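Local coordinates for protein beta-glucanase (Clostridium thermocellum, PDB 3WVJ) that hydrolyses mixed-linkage beta-1,3-1,4-glucans such as lichenan, acting within the chain as a family 16 glycoside hydrolase with a beta-jellyroll fold, at residues A10-F15 with E209-Y214; T50-Y55 with R201-A206; F72-Y77 with F151-D156; H136-D141 with F160-K165. One frame throughout, in Å; residues are numbered along the deposited sequence.

Contact 1 of 4, residues A10-F15 with E209-Y214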
# COMPACT_ATOMS: atom_id res chain seq x y z
N ALA A 10 -4.94 2.71 -13.74
CA ALA A 10 -3.64 2.27 -14.14
C ALA A 10 -3.63 0.75 -14.16
O ALA A 10 -3.52 0.11 -13.10
CB ALA A 10 -2.57 2.77 -13.22
N VAL A 11 -3.72 0.14 -15.35
CA VAL A 11 -3.54 -1.30 -15.41
C VAL A 11 -2.09 -1.53 -15.77
O VAL A 11 -1.68 -1.11 -16.88
CB VAL A 11 -4.37 -1.95 -16.54
CG1 VAL A 11 -3.99 -3.41 -16.67
CG2 VAL A 11 -5.86 -1.84 -16.25
N PHE A 12 -1.32 -2.22 -14.92
CA PHE A 12 0.14 -2.27 -15.13
C PHE A 12 0.64 -3.12 -16.32
O PHE A 12 1.83 -3.11 -16.64
CB PHE A 12 0.89 -2.60 -13.86
CG PHE A 12 0.64 -1.61 -12.76
CD1 PHE A 12 0.89 -0.25 -12.96
CD2 PHE A 12 0.09 -2.02 -11.55
CE1 PHE A 12 0.62 0.69 -11.94
CE2 PHE A 12 -0.14 -1.11 -10.51
CZ PHE A 12 0.12 0.25 -10.72
N SER A 13 -0.28 -3.85 -16.95
CA SER A 13 -0.00 -4.53 -18.24
C SER A 13 0.07 -3.53 -19.36
O SER A 13 0.65 -3.81 -20.42
CB SER A 13 -1.06 -5.60 -18.54
OG SER A 13 -2.29 -5.04 -18.91
N ASN A 14 -0.55 -2.38 -19.17
CA ASN A 14 -0.49 -1.35 -20.16
C ASN A 14 -0.98 -0.01 -19.69
O ASN A 14 -2.18 0.22 -19.74
CB ASN A 14 -1.31 -1.71 -21.39
CG ASN A 14 -1.13 -0.66 -22.47
OD1 ASN A 14 -0.03 -0.49 -22.96
ND2 ASN A 14 -2.17 0.11 -22.76
N PHE A 15 -0.07 0.89 -19.32
CA PHE A 15 -0.47 2.14 -18.65
C PHE A 15 0.49 3.30 -18.89
O PHE A 15 1.62 3.12 -19.33
CB PHE A 15 -0.56 1.91 -17.11
CG PHE A 15 0.78 1.79 -16.42
CD1 PHE A 15 1.18 2.74 -15.49
CD2 PHE A 15 1.63 0.74 -16.69
CE1 PHE A 15 2.39 2.64 -14.82
CE2 PHE A 15 2.87 0.64 -16.04
CZ PHE A 15 3.24 1.59 -15.10
N GLU A 209 -1.72 -5.96 -10.34
CA GLU A 209 -2.18 -5.87 -11.74
C GLU A 209 -2.72 -4.50 -12.10
O GLU A 209 -2.59 -4.07 -13.23
CB GLU A 209 -3.26 -6.89 -12.06
CG GLU A 209 -2.92 -8.32 -11.71
CD GLU A 209 -3.96 -9.26 -12.26
OE1 GLU A 209 -4.93 -8.74 -12.87
OE2 GLU A 209 -3.78 -10.49 -12.14
N TYR A 210 -3.37 -3.86 -11.14
CA TYR A 210 -3.94 -2.53 -11.40
C TYR A 210 -4.21 -1.74 -10.11
O TYR A 210 -4.11 -2.27 -9.00
CB TYR A 210 -5.21 -2.59 -12.25
CG TYR A 210 -6.49 -3.20 -11.65
CD1 TYR A 210 -7.16 -2.61 -10.56
CD2 TYR A 210 -7.06 -4.34 -12.22
CE1 TYR A 210 -8.31 -3.17 -10.03
CE2 TYR A 210 -8.22 -4.88 -11.72
CZ TYR A 210 -8.83 -4.29 -10.64
OH TYR A 210 -9.98 -4.83 -10.16
N VAL A 211 -4.54 -0.47 -10.33
CA VAL A 211 -5.01 0.46 -9.32
C VAL A 211 -6.04 1.32 -10.07
O VAL A 211 -5.81 1.77 -11.23
CB VAL A 211 -3.86 1.34 -8.86
CG1 VAL A 211 -4.37 2.62 -8.24
CG2 VAL A 211 -2.97 0.59 -7.90
N LYS A 212 -7.22 1.46 -9.45
CA LYS A 212 -8.34 2.23 -9.99
C LYS A 212 -8.89 3.14 -8.91
O LYS A 212 -8.94 2.79 -7.69
CB LYS A 212 -9.43 1.32 -10.53
CG LYS A 212 -9.00 0.51 -11.74
CD LYS A 212 -9.93 -0.65 -12.04
CE LYS A 212 -9.58 -1.26 -13.39
NZ LYS A 212 -10.54 -2.33 -13.75
N TYR A 213 -9.23 4.35 -9.32
CA TYR A 213 -9.95 5.29 -8.46
C TYR A 213 -11.23 5.80 -9.15
O TYR A 213 -11.22 6.20 -10.35
CB TYR A 213 -9.02 6.43 -8.01
CG TYR A 213 -9.74 7.70 -7.51
CD1 TYR A 213 -10.04 7.86 -6.15
CD2 TYR A 213 -10.11 8.73 -8.40
CE1 TYR A 213 -10.68 9.00 -5.69
CE2 TYR A 213 -10.75 9.86 -7.94
CZ TYR A 213 -11.01 9.97 -6.59
OH TYR A 213 -11.67 11.05 -6.11
N TYR A 214 -12.33 5.69 -8.41
CA TYR A 214 -13.62 6.16 -8.86
C TYR A 214 -14.12 7.25 -7.89
O TYR A 214 -14.34 6.97 -6.71
CB TYR A 214 -14.63 5.02 -8.94
CG TYR A 214 -14.20 3.84 -9.77
CD1 TYR A 214 -14.30 3.85 -11.18
CD2 TYR A 214 -13.72 2.69 -9.15
CE1 TYR A 214 -13.90 2.75 -11.94
CE2 TYR A 214 -13.33 1.58 -9.88
CZ TYR A 214 -13.43 1.61 -11.27
OH TYR A 214 -13.03 0.49 -11.98
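Phe12 and Val211 meet on the packed side of this strand pair, where Phe12 CZ comes 4.2 Å from Val211 CG2. Because CG of Phe12 is turned anti to its own carbonyl carbon (chi1 -59°), the ring swings back over the segment it has just left, and Ala10 O lies above the centre of one ring face. Ala10 projects to this same face, and all three are buried. Met183 and Tyr66 also touch the Phe12 ring, and Trp20 meets it edge to face.

Three backbone bonds hold the edge. Ala10 N reaches Val211 O at 2.8 Å, almost straight (174° at the hydrogen), and Val211 N returns to Ala10 O at 3.0 Å. Phe12 N then gives to Glu209 O at 2.8 Å, as the chain leaves strand 8-11 through a type I turn from Val11 to Asn14. The antiparallel pairing joins strand 8-11 to strand 204-214 in the jellyroll, and on its other edge strand 204-214 carries a classic beta bulge, Glu209 and Tyr210 both facing Arg80.

The face of Val11 and Tyr210, both partly exposed, is the solvent side. Val11 CG2 touches Tyr210 only at CB, 4.1 Å away, for the phenol ring leads off with CG between backbone N and carbonyl carbon (chi1 68°). Lys212 CE covers one face of that ring, and Tyr210 OH is hydrogen-bonded to Glu78.

Contact 2 of 4, residues T50-Y55 with R201-A206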
# COMPACT_ATOMS: atom_id res chain seq x y z
N THR A 50 10.20 -5.91 -5.40
CA THR A 50 11.11 -6.98 -4.98
C THR A 50 11.97 -6.50 -3.84
O THR A 50 12.70 -5.52 -3.97
CB THR A 50 12.01 -7.50 -6.13
OG1 THR A 50 11.17 -7.92 -7.21
CG2 THR A 50 12.83 -8.70 -5.67
N LEU A 51 11.83 -7.18 -2.71
CA LEU A 51 12.63 -6.97 -1.52
C LEU A 51 13.80 -7.92 -1.67
O LEU A 51 13.64 -9.14 -1.92
CB LEU A 51 11.86 -7.34 -0.31
CG LEU A 51 12.61 -7.55 1.01
CD1 LEU A 51 13.40 -6.31 1.35
CD2 LEU A 51 11.63 -7.85 2.14
N ASP A 52 14.98 -7.36 -1.56
CA ASP A 52 16.21 -8.08 -1.81
C ASP A 52 17.29 -7.47 -0.94
O ASP A 52 17.15 -6.35 -0.38
CB ASP A 52 16.55 -8.06 -3.30
CG ASP A 52 17.52 -9.18 -3.69
OD1 ASP A 52 17.84 -10.11 -2.92
OD2 ASP A 52 18.01 -9.11 -4.81
N ARG A 53 18.35 -8.23 -0.74
CA ARG A 53 19.47 -7.78 0.00
C ARG A 53 20.06 -6.60 -0.72
O ARG A 53 19.96 -6.50 -1.96
CB ARG A 53 20.49 -8.91 0.10
CG ARG A 53 21.58 -8.69 1.16
CD ARG A 53 21.98 -10.00 1.81
NE ARG A 53 20.83 -10.49 2.56
CZ ARG A 53 20.53 -11.78 2.75
NH1 ARG A 53 21.30 -12.74 2.24
NH2 ARG A 53 19.44 -12.10 3.44
N GLU A 54 20.69 -5.72 0.05
CA GLU A 54 21.29 -4.50 -0.45
C GLU A 54 22.71 -4.55 -0.06
O GLU A 54 22.98 -4.92 1.05
CB GLU A 54 20.63 -3.26 0.21
CG GLU A 54 21.49 -2.00 0.23
CD GLU A 54 21.39 -1.17 -1.07
OE1 GLU A 54 21.43 -1.73 -2.20
OE2 GLU A 54 21.24 0.07 -0.95
N TYR A 55 23.62 -4.14 -0.94
CA TYR A 55 25.06 -4.28 -0.72
C TYR A 55 25.82 -2.96 -0.57
O TYR A 55 25.78 -2.13 -1.46
CB TYR A 55 25.66 -5.17 -1.82
CG TYR A 55 25.23 -6.59 -1.59
CD1 TYR A 55 25.50 -7.20 -0.34
CD2 TYR A 55 24.48 -7.30 -2.53
CE1 TYR A 55 25.07 -8.48 -0.04
CE2 TYR A 55 24.07 -8.62 -2.26
CZ TYR A 55 24.37 -9.20 -1.01
OH TYR A 55 23.98 -10.49 -0.67
N ARG A 201 15.27 -13.46 4.64
CA ARG A 201 15.09 -14.23 3.44
C ARG A 201 14.73 -13.37 2.22
O ARG A 201 13.80 -12.54 2.26
CB ARG A 201 14.08 -15.32 3.75
CG ARG A 201 12.83 -15.40 2.90
CD ARG A 201 13.05 -16.33 1.74
NE ARG A 201 13.96 -17.38 2.20
CZ ARG A 201 14.63 -18.28 1.46
NH1 ARG A 201 14.52 -18.35 0.13
NH2 ARG A 201 15.42 -19.15 2.09
N THR A 202 15.46 -13.60 1.14
CA THR A 202 15.29 -12.83 -0.11
C THR A 202 15.49 -13.78 -1.33
O THR A 202 15.91 -14.92 -1.15
CB THR A 202 16.32 -11.69 -0.19
OG1 THR A 202 17.59 -12.25 0.05
CG2 THR A 202 16.07 -10.66 0.96
N PRO A 203 15.08 -13.36 -2.54
CA PRO A 203 14.20 -12.21 -2.84
C PRO A 203 12.82 -12.59 -2.36
O PRO A 203 12.55 -13.78 -2.19
CB PRO A 203 14.23 -12.15 -4.40
CG PRO A 203 14.75 -13.47 -4.82
CD PRO A 203 15.70 -13.90 -3.77
N LEU A 204 11.96 -11.60 -2.17
CA LEU A 204 10.53 -11.74 -1.93
C LEU A 204 9.86 -10.71 -2.85
O LEU A 204 10.44 -9.67 -3.09
CB LEU A 204 10.20 -11.33 -0.49
CG LEU A 204 10.62 -12.35 0.57
CD1 LEU A 204 10.46 -11.84 2.01
CD2 LEU A 204 9.85 -13.65 0.40
N GLN A 205 8.64 -10.95 -3.31
CA GLN A 205 7.95 -9.99 -4.18
C GLN A 205 6.46 -9.96 -3.91
O GLN A 205 5.86 -10.96 -3.54
CB GLN A 205 8.13 -10.29 -5.67
CG GLN A 205 9.37 -11.07 -6.06
CD GLN A 205 9.38 -11.49 -7.53
OE1 GLN A 205 8.61 -12.35 -7.94
NE2 GLN A 205 10.26 -10.84 -8.35
N ALA A 206 5.89 -8.80 -4.15
CA ALA A 206 4.46 -8.60 -4.16
C ALA A 206 4.19 -8.14 -5.61
O ALA A 206 5.00 -7.42 -6.21
CB ALA A 206 4.08 -7.47 -3.17
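Thr50 lies alongside Gln205, both side chains pointing the same way, and its OG1 accepts a hydrogen bond from Gln205 NE2 at 3.3 Å, 21° out of the amide plane. With OG1 beside the backbone N (chi1 -56°), the methyl CG2 rests 3.9 Å from Pro203 CB.

Leu51 follows on the other face of the pair. Its N donates to Leu204 O at 2.9 Å and its O accepts from Leu204 N at 3.0 Å, an antiparallel hydrogen-bonded pair that joins two strands of the family 16 jellyroll. The leucine side chains run side by side, meeting at Leu51 CD2 and Leu204 CD1.

Opposite Asp52 the partner chain is already loop, with a cis peptide before Pro203. Asp52 OD1 makes a van der Waals contact with Thr202 CB at 3.5 Å, the side chains crossing at about a right angle. Arg53 bends at chi2 and chi3, which carries one guanidinium face over Thr202 OG1, with NH2 3.9 Å from it, again in van der Waals contact.

Strand 46-53 is held between strand 204-214 and strand 61-72, while Ile89 of strand 89-97 touches both leucines and Leu185 of strand 179-187 touches Leu51.

Contact 3 of 4, residues F72-Y77 with F151-D156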
# COMPACT_ATOMS: atom_id res chain seq x y z
N PHE A 72 -5.47 12.44 -4.84
CA PHE A 72 -6.84 11.99 -5.09
C PHE A 72 -7.69 12.24 -3.87
O PHE A 72 -7.23 12.03 -2.75
CB PHE A 72 -6.86 10.50 -5.41
CG PHE A 72 -6.01 10.14 -6.66
CD1 PHE A 72 -6.62 9.93 -7.87
CD2 PHE A 72 -4.64 10.03 -6.56
CE1 PHE A 72 -5.85 9.61 -9.01
CE2 PHE A 72 -3.88 9.73 -7.66
CZ PHE A 72 -4.48 9.51 -8.89
N GLY A 73 -8.94 12.65 -4.09
CA GLY A 73 -9.88 12.96 -2.99
C GLY A 73 -10.80 11.82 -2.53
O GLY A 73 -10.52 10.63 -2.78
N TYR A 74 -11.87 12.18 -1.81
CA TYR A 74 -12.96 11.21 -1.51
C TYR A 74 -13.32 10.31 -2.72
O TYR A 74 -13.15 10.71 -3.87
CB TYR A 74 -14.19 11.92 -1.00
CG TYR A 74 -13.88 12.66 0.27
CD1 TYR A 74 -13.29 12.00 1.34
CD2 TYR A 74 -14.13 14.05 0.38
CE1 TYR A 74 -13.00 12.67 2.54
CE2 TYR A 74 -13.84 14.72 1.57
CZ TYR A 74 -13.26 14.04 2.62
OH TYR A 74 -12.96 14.69 3.78
N GLY A 75 -13.80 9.10 -2.46
CA GLY A 75 -14.14 8.17 -3.53
C GLY A 75 -13.64 6.76 -3.25
O GLY A 75 -13.19 6.46 -2.12
N TYR A 76 -13.71 5.90 -4.28
CA TYR A 76 -13.42 4.46 -4.16
C TYR A 76 -12.09 4.10 -4.81
O TYR A 76 -11.86 4.38 -6.02
CB TYR A 76 -14.56 3.58 -4.73
CG TYR A 76 -14.27 2.09 -4.61
CD1 TYR A 76 -14.09 1.47 -3.33
CD2 TYR A 76 -14.11 1.32 -5.74
CE1 TYR A 76 -13.82 0.12 -3.23
CE2 TYR A 76 -13.83 -0.03 -5.65
CZ TYR A 76 -13.68 -0.63 -4.41
OH TYR A 76 -13.39 -2.00 -4.39
N TYR A 77 -11.22 3.51 -3.98
CA TYR A 77 -9.87 3.15 -4.38
C TYR A 77 -9.81 1.63 -4.47
O TYR A 77 -10.24 0.92 -3.54
CB TYR A 77 -8.84 3.63 -3.37
CG TYR A 77 -8.68 5.14 -3.24
CD1 TYR A 77 -7.49 5.77 -3.67
CD2 TYR A 77 -9.70 5.92 -2.69
CE1 TYR A 77 -7.34 7.15 -3.54
CE2 TYR A 77 -9.55 7.27 -2.52
CZ TYR A 77 -8.38 7.89 -2.95
OH TYR A 77 -8.25 9.23 -2.76
N PHE A 151 -11.07 0.60 -0.68
CA PHE A 151 -11.85 1.35 0.31
C PHE A 151 -12.59 2.50 -0.35
O PHE A 151 -12.06 3.15 -1.27
CB PHE A 151 -10.96 1.88 1.42
CG PHE A 151 -9.69 2.53 0.96
CD1 PHE A 151 -9.62 3.91 0.72
CD2 PHE A 151 -8.53 1.77 0.78
CE1 PHE A 151 -8.44 4.53 0.32
CE2 PHE A 151 -7.36 2.38 0.35
CZ PHE A 151 -7.30 3.76 0.12
N GLU A 152 -13.83 2.74 0.07
CA GLU A 152 -14.50 4.00 -0.29
C GLU A 152 -14.23 4.90 0.89
O GLU A 152 -14.65 4.63 2.02
CB GLU A 152 -16.00 3.86 -0.54
CG GLU A 152 -16.61 5.19 -1.05
CD GLU A 152 -18.14 5.32 -0.94
OE1 GLU A 152 -18.73 4.86 0.06
OE2 GLU A 152 -18.79 5.90 -1.83
N TRP A 153 -13.51 5.97 0.61
CA TRP A 153 -13.19 7.03 1.54
C TRP A 153 -14.14 8.19 1.36
O TRP A 153 -14.29 8.74 0.24
CB TRP A 153 -11.76 7.48 1.33
CG TRP A 153 -11.28 8.66 2.14
CD1 TRP A 153 -11.60 9.00 3.48
CD2 TRP A 153 -10.29 9.64 1.72
NE1 TRP A 153 -10.90 10.13 3.87
CE2 TRP A 153 -10.11 10.58 2.85
CE3 TRP A 153 -9.61 9.89 0.52
CZ2 TRP A 153 -9.27 11.69 2.77
CZ3 TRP A 153 -8.74 10.98 0.46
CH2 TRP A 153 -8.57 11.86 1.56
N ARG A 154 -14.76 8.59 2.47
CA ARG A 154 -15.73 9.68 2.50
C ARG A 154 -15.48 10.55 3.73
O ARG A 154 -14.68 10.20 4.61
CB ARG A 154 -17.18 9.14 2.47
CG ARG A 154 -17.60 8.46 1.17
CD ARG A 154 -17.93 9.47 0.07
NE ARG A 154 -17.79 8.87 -1.24
CZ ARG A 154 -17.60 9.56 -2.37
NH1 ARG A 154 -17.54 10.91 -2.32
NH2 ARG A 154 -17.47 8.94 -3.55
N PRO A 155 -16.12 11.71 3.79
CA PRO A 155 -15.75 12.60 4.90
C PRO A 155 -15.98 12.00 6.27
O PRO A 155 -15.27 12.33 7.24
CB PRO A 155 -16.67 13.83 4.67
CG PRO A 155 -17.07 13.73 3.22
CD PRO A 155 -17.14 12.29 2.89
N ASP A 156 -16.94 11.09 6.40
CA ASP A 156 -17.25 10.55 7.72
C ASP A 156 -16.83 9.10 7.90
O ASP A 156 -17.05 8.52 8.97
CB ASP A 156 -18.74 10.63 7.98
CG ASP A 156 -19.19 12.00 8.46
OD1 ASP A 156 -18.36 12.71 9.05
OD2 ASP A 156 -20.37 12.39 8.28
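Trp153 and Tyr74 owe their meeting to different chi1 settings: CG of Trp153 is anti to its backbone N (175°), whereas CG of Tyr74 lies beside its own N (-61°). The tyrosine therefore sends its CD1-CE1 edge onto the indole face in a T-shaped stack, with CE1 3.6 Å from Trp153 NE1 and the planes 64° apart. The same phenol ring takes Pro155 over one face, CG standing 3.9 Å from the ring centroid in a CH-pi contact. Trp153 NE1 itself is hydrogen-bonded to Pro175 O.

Phe151 and Tyr77 fill the same side of the sheet further along. Their rings are nearly parallel but slid apart, so Tyr77 CB, rather than the ring, sits over the phenylalanine face, 4.0 Å from its centroid. Tyr77 OH lies at the indole edge and donates to Gly73 O at 2.7 Å, tying the phenol to the loop that precedes its strand.

These residues belong to antiparallel strands 75-82 and 147-154 of the jellyroll. Gly75 N gives to Trp153 O and Trp153 N to Gly75 O, each at 2.8 Å. The Gly75 backbone is twisted so that a CB would press on the carbonyl O of Tyr74, and the Arg154 guanidinium lies flat over it, NH2 3.4 Å from Gly75 CA. Arg154 NE makes a salt bridge to Glu152 OE2 from above the carboxylate plane, while its NH2 is hydrogen-bonded to Pro215 O. Tyr76 turns a ring edge to Glu152 N; Tyr76 OH hydrogen-bonds Glu78, and Glu152 OE1 hydrogen-bonds Tyr157 OH.

Contact 4 of 4, residues H136-D141 with F160-K165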
# COMPACT_ATOMS: atom_id res chain seq x y z
N HIS A 136 -8.71 -8.22 9.45
CA HIS A 136 -9.81 -8.98 8.91
C HIS A 136 -9.39 -10.34 8.43
O HIS A 136 -8.40 -10.45 7.73
CB HIS A 136 -10.41 -8.16 7.73
CG HIS A 136 -11.48 -8.88 6.95
ND1 HIS A 136 -11.35 -9.14 5.61
CD2 HIS A 136 -12.73 -9.37 7.31
CE1 HIS A 136 -12.44 -9.80 5.17
NE2 HIS A 136 -13.29 -9.91 6.19
N ASN A 137 -10.18 -11.37 8.73
CA ASN A 137 -9.88 -12.70 8.19
C ASN A 137 -10.41 -12.83 6.77
O ASN A 137 -11.62 -12.66 6.55
CB ASN A 137 -10.48 -13.82 9.05
CG ASN A 137 -10.17 -13.67 10.54
OD1 ASN A 137 -11.08 -13.57 11.37
ND2 ASN A 137 -8.89 -13.69 10.89
N LEU A 138 -9.54 -13.14 5.82
CA LEU A 138 -9.96 -13.13 4.42
C LEU A 138 -10.74 -14.37 4.04
O LEU A 138 -11.59 -14.30 3.15
CB LEU A 138 -8.78 -12.96 3.47
CG LEU A 138 -7.94 -11.68 3.54
CD1 LEU A 138 -6.56 -11.95 2.98
CD2 LEU A 138 -8.58 -10.46 2.87
N GLY A 139 -10.47 -15.50 4.68
CA GLY A 139 -11.12 -16.73 4.28
C GLY A 139 -10.49 -17.28 3.02
O GLY A 139 -11.05 -18.16 2.39
N PHE A 140 -9.34 -16.74 2.66
CA PHE A 140 -8.46 -17.31 1.64
C PHE A 140 -7.04 -16.81 1.90
O PHE A 140 -6.83 -15.97 2.76
CB PHE A 140 -8.90 -16.90 0.22
CG PHE A 140 -9.02 -15.40 0.02
CD1 PHE A 140 -7.90 -14.61 -0.21
CD2 PHE A 140 -10.27 -14.78 0.04
CE1 PHE A 140 -8.03 -13.23 -0.43
CE2 PHE A 140 -10.41 -13.40 -0.16
CZ PHE A 140 -9.28 -12.62 -0.41
N ASP A 141 -6.09 -17.30 1.12
CA ASP A 141 -4.70 -16.87 1.27
C ASP A 141 -4.31 -15.81 0.24
O ASP A 141 -4.28 -16.07 -0.96
CB ASP A 141 -3.77 -18.07 1.16
CG ASP A 141 -2.34 -17.72 1.51
OD1 ASP A 141 -1.92 -16.56 1.29
OD2 ASP A 141 -1.62 -18.61 2.02
N PHE A 160 -14.16 -0.65 3.90
CA PHE A 160 -13.18 -1.58 3.33
C PHE A 160 -13.81 -2.77 2.54
O PHE A 160 -14.74 -3.40 2.99
CB PHE A 160 -12.17 -2.06 4.40
CG PHE A 160 -11.24 -0.94 4.92
CD1 PHE A 160 -10.03 -0.68 4.29
CD2 PHE A 160 -11.59 -0.16 6.03
CE1 PHE A 160 -9.18 0.36 4.75
CE2 PHE A 160 -10.75 0.87 6.49
CZ PHE A 160 -9.53 1.11 5.87
N TYR A 161 -13.28 -3.00 1.34
CA TYR A 161 -13.74 -4.07 0.40
C TYR A 161 -12.67 -5.14 0.17
O TYR A 161 -11.46 -4.86 0.15
CB TYR A 161 -14.19 -3.49 -0.95
CG TYR A 161 -15.40 -2.58 -0.85
CD1 TYR A 161 -16.65 -2.93 -1.41
CD2 TYR A 161 -15.31 -1.35 -0.21
CE1 TYR A 161 -17.75 -2.07 -1.31
CE2 TYR A 161 -16.40 -0.50 -0.12
CZ TYR A 161 -17.61 -0.85 -0.65
OH TYR A 161 -18.65 0.06 -0.48
N VAL A 162 -13.13 -6.37 0.05
CA VAL A 162 -12.28 -7.48 -0.34
C VAL A 162 -13.02 -8.14 -1.49
O VAL A 162 -14.12 -8.60 -1.30
CB VAL A 162 -12.10 -8.43 0.84
CG1 VAL A 162 -11.30 -9.64 0.41
CG2 VAL A 162 -11.42 -7.71 2.02
N ASP A 163 -12.44 -8.20 -2.68
CA ASP A 163 -13.10 -8.84 -3.81
C ASP A 163 -14.48 -8.27 -4.12
O ASP A 163 -15.41 -9.03 -4.42
CB ASP A 163 -13.18 -10.38 -3.67
CG ASP A 163 -11.85 -11.04 -3.95
OD1 ASP A 163 -11.09 -10.46 -4.79
OD2 ASP A 163 -11.57 -12.10 -3.37
N GLY A 164 -14.59 -6.94 -4.09
CA GLY A 164 -15.82 -6.25 -4.48
C GLY A 164 -16.94 -6.22 -3.45
O GLY A 164 -18.03 -5.76 -3.79
N LYS A 165 -16.66 -6.71 -2.22
CA LYS A 165 -17.64 -6.81 -1.11
C LYS A 165 -17.22 -6.05 0.14
O LYS A 165 -16.09 -6.17 0.60
CB LYS A 165 -17.90 -8.29 -0.73
CG LYS A 165 -18.75 -9.04 -1.77
CD LYS A 165 -18.95 -10.51 -1.44
CE LYS A 165 -19.81 -11.14 -2.52
NZ LYS A 165 -20.45 -12.40 -2.02
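Val162 carries this contact, reaching out from the end of strand 157-162 into a group of three side chains. Its CB points toward segment 136-141 and splits into two methyls with separate partners. CG1, anti to the backbone N (chi1 176°), goes to Phe140 and Leu138: it lies 3.7 Å from Phe140 CZ, at the ring edge and near its plane, and 3.8 Å from Leu138 CD2. CG2, turned beside the backbone N, meets the imidazole of His136 at ND1 and CE1, both 3.9 Å away. Leu138 closes the group from within its own segment, its CB over the centre of a Phe140 face.

Beyond Val162 the chain folds back in a type I' turn to Lys165, the turn of the hairpin of antiparallel strands 157-162 and 165-170 in the jellyroll. Asp163 brings OD2 to 3.7 Å from Phe140 CE2, carboxylate and ring planes being 31° apart. OD1 accepts from Thr148 N, which helps to orient the carboxylate.

The two backbones stay well apart. Strand 147-154 supplies Tyr149 against Leu138 and Phe140, and His147 stacks on Phe140. Val167 of strand 165-170 touches both His136 and Val162, while strand 134-137 pairs with strand 119-125 through His136 and Val120.

Contact 1 joins near-terminal strands, and all the other segments fall between its two in sequence. Contacts 1 and 2 share strand 204-214, their centres about 24 Å apart, so this one strand pairs with 8-11 and 46-53 at different points. Its neighbour, strand 75-82, leads on to contact 3, whose centre is about 18 Å from that of contact 1; there hydrogen bonds run from Tyr213 OH to Tyr74 O and from Tyr76 N to Tyr214 O. Contacts 3 and 4 alternate along the chain and touch through Tyr76 with Tyr161 and Phe151 with Phe160. Contacts 2 and 3, centres about 32 Å apart, lie on opposite sides of the chain's centre. Together the four knit sequence-distant strands into the jellyroll.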